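Local structure of diacylglycerol kinase (Bacillus anthracis, 3S40) at residues A[216-230]-A[246-260]. The protein probably phosphorylates diacylglycerol to phosphatidic acid with a nucleoside triphosphate as phosphate donor. Residues are numbered along the deposited sequence; the frame is centred on the assembly and turned at random.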
loop_
_atom_site.group_PDB
_atom_site.type_symbol
_atom_site.label_atom_id
_atom_site.label_comp_id
_atom_site.label_asym_id
_atom_site.label_seq_id
_atom_site.Cartn_x
_atom_site.Cartn_y
_atom_site.Cartn_z
ATOM N N ASN A 216 -0.383 -15.405 2.397
ATOM C CA ASN A 216 0.843 -15.188 1.642
ATOM C C ASN A 216 0.844 -14.083 0.578
ATOM O O ASN A 216 1.578 -14.177 -0.391
ATOM C CB ASN A 216 1.359 -16.494 1.018
ATOM C CG ASN A 216 2.860 -16.435 0.714
ATOM O OD1 ASN A 216 3.642 -15.904 1.512
ATOM N ND2 ASN A 216 3.262 -16.957 -0.448
ATOM N N VAL A 217 0.049 -13.035 0.738
ATOM C CA VAL A 217 0.210 -11.900 -0.168
ATOM C C VAL A 217 1.573 -11.250 0.152
ATOM O O VAL A 217 1.969 -11.201 1.306
ATOM C CB VAL A 217 -0.944 -10.888 -0.021
ATOM C CG1 VAL A 217 -1.147 -10.533 1.449
ATOM C CG2 VAL A 217 -0.696 -9.649 -0.875
ATOM N N LYS A 218 2.302 -10.805 -0.870
ATOM C CA LYS A 218 3.622 -10.192 -0.695
ATOM C C LYS A 218 3.726 -8.989 -1.613
ATOM O O LYS A 218 3.247 -9.047 -2.754
ATOM C CB LYS A 218 4.740 -11.154 -1.093
ATOM C CG LYS A 218 4.850 -12.419 -0.271
ATOM C CD LYS A 218 5.477 -12.153 1.086
ATOM C CE LYS A 218 5.619 -13.470 1.845
ATOM N NZ LYS A 218 6.126 -13.312 3.240
ATOM N N CYS A 219 4.364 -7.910 -1.147
ATOM C CA CYS A 219 4.437 -6.709 -1.977
ATOM C C CYS A 219 5.500 -6.807 -3.085
ATOM O O CYS A 219 5.555 -5.953 -3.972
ATOM C CB CYS A 219 4.712 -5.463 -1.120
ATOM S SG CYS A 219 6.371 -5.447 -0.363
ATOM N N ASP A 220 6.352 -7.830 -3.024
ATOM C CA ASP A 220 7.503 -7.927 -3.932
ATOM C C ASP A 220 7.711 -9.315 -4.575
ATOM O O ASP A 220 8.828 -9.638 -5.001
ATOM C CB ASP A 220 8.786 -7.542 -3.184
ATOM C CG ASP A 220 9.038 -8.429 -1.974
ATOM O OD1 ASP A 220 8.185 -9.306 -1.701
ATOM O OD2 ASP A 220 10.077 -8.256 -1.293
ATOM N N ASP A 221 6.665 -10.137 -4.647
ATOM C CA ASP A 221 6.829 -11.459 -5.267
ATOM C C ASP A 221 6.471 -11.514 -6.763
ATOM O O ASP A 221 6.442 -12.581 -7.362
ATOM C CB ASP A 221 6.103 -12.546 -4.482
ATOM C CG ASP A 221 4.580 -12.444 -4.583
ATOM O OD1 ASP A 221 3.910 -13.317 -3.983
ATOM O OD2 ASP A 221 4.062 -11.504 -5.240
ATOM N N GLY A 222 6.219 -10.358 -7.364
ATOM C CA GLY A 222 5.977 -10.281 -8.792
ATOM C C GLY A 222 4.593 -10.705 -9.251
ATOM O O GLY A 222 4.337 -10.822 -10.451
ATOM N N THR A 223 3.695 -10.958 -8.309
ATOM C CA THR A 223 2.318 -11.303 -8.667
ATOM C C THR A 223 1.342 -10.575 -7.762
ATOM O O THR A 223 1.728 -10.008 -6.730
ATOM C CB THR A 223 2.029 -12.824 -8.561
ATOM O OG1 THR A 223 2.034 -13.220 -7.186
ATOM C CG2 THR A 223 3.059 -13.650 -9.335
ATOM N N LEU A 224 0.079 -10.615 -8.161
ATOM C CA LEU A 224 -1.025 -10.088 -7.385
ATOM C C LEU A 224 -1.844 -11.256 -6.869
ATOM O O LEU A 224 -1.890 -12.319 -7.512
ATOM C CB LEU A 224 -1.904 -9.233 -8.284
ATOM C CG LEU A 224 -1.199 -7.943 -8.679
ATOM C CD1 LEU A 224 -2.077 -7.080 -9.559
ATOM C CD2 LEU A 224 -0.817 -7.197 -7.404
ATOM N N ASP A 225 -2.495 -11.053 -5.723
ATOM C CA ASP A 225 -3.332 -12.077 -5.104
ATOM C C ASP A 225 -4.814 -11.785 -5.300
ATOM O O ASP A 225 -5.346 -10.790 -4.795
ATOM C CB ASP A 225 -3.021 -12.212 -3.611
ATOM C CG ASP A 225 -1.721 -12.945 -3.361
ATOM O OD1 ASP A 225 -1.752 -14.072 -2.811
ATOM O OD2 ASP A 225 -0.664 -12.401 -3.741
ATOM N N ILE A 226 -5.468 -12.657 -6.051
ATOM C CA ILE A 226 -6.908 -12.595 -6.208
ATOM C C ILE A 226 -7.531 -13.347 -5.049
ATOM O O ILE A 226 -7.131 -14.467 -4.733
ATOM C CB ILE A 226 -7.360 -13.267 -7.508
ATOM C CG1 ILE A 226 -6.687 -12.610 -8.716
ATOM C CG2 ILE A 226 -8.877 -13.239 -7.617
ATOM C CD1 ILE A 226 -7.037 -13.263 -10.043
ATOM N N PHE A 227 -8.520 -12.733 -4.422
ATOM C CA PHE A 227 -9.170 -13.338 -3.273
ATOM C C PHE A 227 -10.670 -13.088 -3.387
ATOM O O PHE A 227 -11.135 -11.934 -3.413
ATOM C CB PHE A 227 -8.607 -12.734 -1.979
ATOM C CG PHE A 227 -9.078 -13.420 -0.720
ATOM C CD1 PHE A 227 -8.434 -14.546 -0.247
ATOM C CD2 PHE A 227 -10.169 -12.932 -0.017
ATOM C CE1 PHE A 227 -8.859 -15.177 0.913
ATOM C CE2 PHE A 227 -10.602 -13.555 1.147
ATOM C CZ PHE A 227 -9.945 -14.675 1.612
ATOM N N VAL A 228 -11.426 -14.173 -3.472
ATOM C CA VAL A 228 -12.868 -14.081 -3.626
ATOM C C VAL A 228 -13.588 -14.771 -2.479
ATOM O O VAL A 228 -13.319 -15.930 -2.178
ATOM C CB VAL A 228 -13.313 -14.738 -4.929
ATOM C CG1 VAL A 228 -14.828 -14.659 -5.060
ATOM C CG2 VAL A 228 -12.625 -14.076 -6.114
ATOM N N VAL A 229 -14.499 -14.072 -1.818
ATOM C CA VAL A 229 -15.318 -14.772 -0.843
ATOM C C VAL A 229 -16.673 -15.076 -1.462
ATOM O O VAL A 229 -17.404 -14.168 -1.852
ATOM C CB VAL A 229 -15.492 -14.001 0.448
ATOM C CG1 VAL A 229 -16.260 -14.863 1.459
ATOM C CG2 VAL A 229 -14.132 -13.600 1.004
ATOM N N LYS A 230 -16.988 -16.360 -1.567
ATOM C CA LYS A 230 -18.217 -16.788 -2.217
ATOM C C LYS A 230 -19.414 -16.501 -1.325
ATOM O O LYS A 230 -19.264 -16.271 -0.125
ATOM C CB LYS A 230 -18.139 -18.275 -2.562
ATOM C CG LYS A 230 -16.859 -18.649 -3.292
ATOM C CD LYS A 230 -16.786 -20.134 -3.612
ATOM C CE LYS A 230 -15.429 -20.492 -4.216
ATOM N NZ LYS A 230 -15.303 -21.937 -4.568
ATOM N N PHE A 246 -0.465 -18.666 6.062
ATOM C CA PHE A 246 0.336 -18.861 4.859
ATOM C C PHE A 246 -0.245 -19.888 3.903
ATOM O O PHE A 246 0.056 -19.870 2.709
ATOM C CB PHE A 246 1.795 -19.146 5.201
ATOM C CG PHE A 246 2.568 -17.909 5.526
ATOM C CD1 PHE A 246 2.710 -16.905 4.575
ATOM C CD2 PHE A 246 3.129 -17.728 6.779
ATOM C CE1 PHE A 246 3.410 -15.747 4.864
ATOM C CE2 PHE A 246 3.831 -16.572 7.078
ATOM C CZ PHE A 246 3.973 -15.579 6.119
ATOM N N GLU A 247 -1.103 -20.755 4.426
ATOM C CA GLU A 247 -1.804 -21.725 3.594
ATOM C C GLU A 247 -3.301 -21.409 3.518
ATOM O O GLU A 247 -3.852 -20.775 4.419
ATOM C CB GLU A 247 -1.580 -23.143 4.131
ATOM C CG GLU A 247 -0.120 -23.483 4.415
ATOM C CD GLU A 247 0.776 -23.310 3.193
ATOM O OE1 GLU A 247 0.263 -23.434 2.061
ATOM O OE2 GLU A 247 1.988 -23.044 3.369
ATOM N N ASP A 248 -3.955 -21.853 2.447
ATOM C CA ASP A 248 -5.397 -21.656 2.303
ATOM C C ASP A 248 -6.211 -22.693 3.068
ATOM O O ASP A 248 -5.725 -23.781 3.368
ATOM C CB ASP A 248 -5.805 -21.662 0.833
ATOM C CG ASP A 248 -5.440 -20.377 0.131
ATOM O OD1 ASP A 248 -6.015 -19.325 0.489
ATOM O OD2 ASP A 248 -4.580 -20.419 -0.770
ATOM N N SER A 249 -7.459 -22.350 3.371
ATOM C CA SER A 249 -8.320 -23.238 4.142
ATOM C C SER A 249 -9.476 -23.812 3.321
ATOM O O SER A 249 -9.551 -25.027 3.125
ATOM C CB SER A 249 -8.851 -22.527 5.390
ATOM O OG SER A 249 -7.796 -21.941 6.131
ATOM N N ASN A 250 -10.368 -22.949 2.838
ATOM C CA ASN A 250 -11.628 -23.419 2.250
ATOM C C ASN A 250 -11.732 -23.283 0.735
ATOM O O ASN A 250 -12.482 -22.443 0.243
ATOM C CB ASN A 250 -12.827 -22.706 2.888
ATOM C CG ASN A 250 -12.788 -22.726 4.403
ATOM O OD1 ASN A 250 -11.780 -22.379 5.017
ATOM N ND2 ASN A 250 -13.895 -23.132 5.018
ATOM N N GLU A 251 -11.006 -24.121 -0.001
ATOM C CA GLU A 251 -11.021 -24.063 -1.462
ATOM C C GLU A 251 -12.438 -24.039 -2.033
ATOM O O GLU A 251 -12.639 -23.721 -3.208
ATOM C CB GLU A 251 -10.242 -25.233 -2.070
ATOM C CG GLU A 251 -8.735 -25.152 -1.889
ATOM C CD GLU A 251 -8.291 -25.572 -0.503
ATOM O OE1 GLU A 251 -8.949 -26.453 0.092
ATOM O OE2 GLU A 251 -7.284 -25.020 -0.009
ATOM N N ASN A 252 -13.416 -24.377 -1.200
ATOM C CA ASN A 252 -14.803 -24.438 -1.637
ATOM C C ASN A 252 -15.558 -23.132 -1.439
ATOM O O ASN A 252 -16.399 -22.763 -2.257
ATOM C CB ASN A 252 -15.537 -25.569 -0.913
ATOM C CG ASN A 252 -15.169 -26.935 -1.450
ATOM O OD1 ASN A 252 -14.496 -27.719 -0.779
ATOM N ND2 ASN A 252 -15.611 -27.229 -2.667
ATOM N N ASP A 253 -15.259 -22.436 -0.349
ATOM C CA ASP A 253 -16.004 -21.238 0.012
ATOM C C ASP A 253 -15.225 -19.969 -0.338
ATOM O O ASP A 253 -15.781 -18.869 -0.384
ATOM C CB ASP A 253 -16.337 -21.266 1.505
ATOM C CG ASP A 253 -16.859 -22.620 1.961
ATOM O OD1 ASP A 253 -16.644 -22.983 3.139
ATOM O OD2 ASP A 253 -17.478 -23.328 1.138
ATOM N N ILE A 254 -13.932 -20.132 -0.585
ATOM C CA ILE A 254 -13.066 -19.003 -0.897
ATOM C C ILE A 254 -12.107 -19.347 -2.031
ATOM O O ILE A 254 -11.424 -20.369 -1.990
ATOM C CB ILE A 254 -12.283 -18.540 0.351
ATOM C CG1 ILE A 254 -13.250 -17.978 1.394
ATOM C CG2 ILE A 254 -11.224 -17.506 -0.022
ATOM C CD1 ILE A 254 -12.570 -17.363 2.592
ATOM N N PHE A 255 -12.079 -18.500 -3.056
ATOM C CA PHE A 255 -11.152 -18.685 -4.159
ATOM C C PHE A 255 -9.938 -17.761 -3.993
ATOM O O PHE A 255 -10.085 -16.561 -3.806
ATOM C CB PHE A 255 -11.844 -18.409 -5.492
ATOM C CG PHE A 255 -10.940 -18.560 -6.686
ATOM C CD1 PHE A 255 -10.464 -19.806 -7.058
ATOM C CD2 PHE A 255 -10.584 -17.456 -7.446
ATOM C CE1 PHE A 255 -9.636 -19.947 -8.170
ATOM C CE2 PHE A 255 -9.755 -17.587 -8.559
ATOM C CZ PHE A 255 -9.282 -18.833 -8.920
ATOM N N HIS A 256 -8.742 -18.334 -4.060
ATOM C CA HIS A 256 -7.521 -17.563 -3.928
ATOM C C HIS A 256 -6.506 -18.062 -4.922
ATOM O O HIS A 256 -6.153 -19.245 -4.924
ATOM C CB HIS A 256 -6.950 -17.691 -2.516
ATOM C CG HIS A 256 -5.641 -16.985 -2.329
ATOM N ND1 HIS A 256 -4.732 -17.347 -1.359
ATOM C CD2 HIS A 256 -5.099 -15.925 -2.977
ATOM C CE1 HIS A 256 -3.682 -16.548 -1.423
ATOM N NE2 HIS A 256 -3.877 -15.680 -2.401
ATOM N N VAL A 257 -6.038 -17.170 -5.784
ATOM C CA VAL A 257 -4.989 -17.535 -6.716
ATOM C C VAL A 257 -4.044 -16.359 -6.893
ATOM O O VAL A 257 -4.406 -15.213 -6.607
ATOM C CB VAL A 257 -5.562 -17.937 -8.091
ATOM C CG1 VAL A 257 -6.092 -16.715 -8.831
ATOM C CG2 VAL A 257 -4.495 -18.625 -8.925
ATOM N N LYS A 258 -2.831 -16.644 -7.352
ATOM C CA LYS A 258 -1.884 -15.590 -7.683
ATOM C C LYS A 258 -1.765 -15.452 -9.182
ATOM O O LYS A 258 -1.666 -16.444 -9.881
ATOM C CB LYS A 258 -0.520 -15.883 -7.056
ATOM C CG LYS A 258 -0.435 -15.461 -5.587
ATOM C CD LYS A 258 0.700 -16.176 -4.869
ATOM C CE LYS A 258 0.890 -15.644 -3.460
ATOM N NZ LYS A 258 1.431 -14.251 -3.494
ATOM N N ALA A 259 -1.782 -14.224 -9.685
ATOM C CA ALA A 259 -1.674 -14.020 -11.126
ATOM C C ALA A 259 -1.021 -12.687 -11.472
ATOM O O ALA A 259 -1.007 -11.773 -10.656
ATOM C CB ALA A 259 -3.041 -14.136 -11.777
ATOM N N LYS A 260 -0.466 -12.580 -12.677
ATOM C CA LYS A 260 0.179 -11.334 -13.096
ATOM C C LYS A 260 -0.738 -10.435 -13.915
ATOM O O LYS A 260 -0.584 -9.221 -13.901
ATOM C CB LYS A 260 1.465 -11.596 -13.880
ATOM C CG LYS A 260 2.607 -12.137 -13.047
ATOM C CD LYS A 260 3.911 -12.050 -13.812
ATOM C CE LYS A 260 5.087 -12.502 -12.960
ATOM N NZ LYS A 260 6.387 -12.030 -13.527
#
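Strands 224-230 and 254-259 pair antiparallel at one border of a six-stranded sheet in the C-terminal domain, their axes 173° apart. Three hydrogen-bonded pairs, L224 with A259, I226 with V257 and V228 with F255, each close two backbone bonds; K230 N adds one more to D253 O. The charged end is built on K258, whose ammonium NZ donates to D221 OD1 (2.7 Å) and D225 OD2 (2.8 Å), in both cases on the syn lone pair, and to N216 O (3.1 Å). K258 lies alongside D225, pointing the same way, and the bend at its last torsion (chi4 -69°) turns NZ toward these three oxygens. Two carboxylates sharing one ammonium would be expected to favour its protonated form. D221 OD2 meanwhile accepts from T223 N, closing an Asx turn just ahead of the strand. D225 has a second partner: H256 NE2 reaches the anti lone pair of D225 OD1 (2.7 Å, 159° at the hydrogen), which lies almost in the imidazole plane. At the other ring nitrogen, H256 ND1 donates to D248 OD1 (3.0 Å), again close to the ring plane, so two carboxylates fix the rotation of the imidazole. Further along the same face, the F227 ring receives I254 CG2 obliquely at CE1 (3.4 Å), and F237 of helix 234-240 packs against both residues. The reverse face is apolar: I226 CD1 touches V257 CG1 (3.8 Å), and Y187 of strand 181-187, in the other six-stranded sheet, meets I226, V257 and A259, while F255 stacks on Y192. Strand 254-259 is thus an outermost strand whose inward side chains help join two antiparallel sheets, the arrangement of the NAD kinase-like beta sandwich of YegS-type lipid kinases.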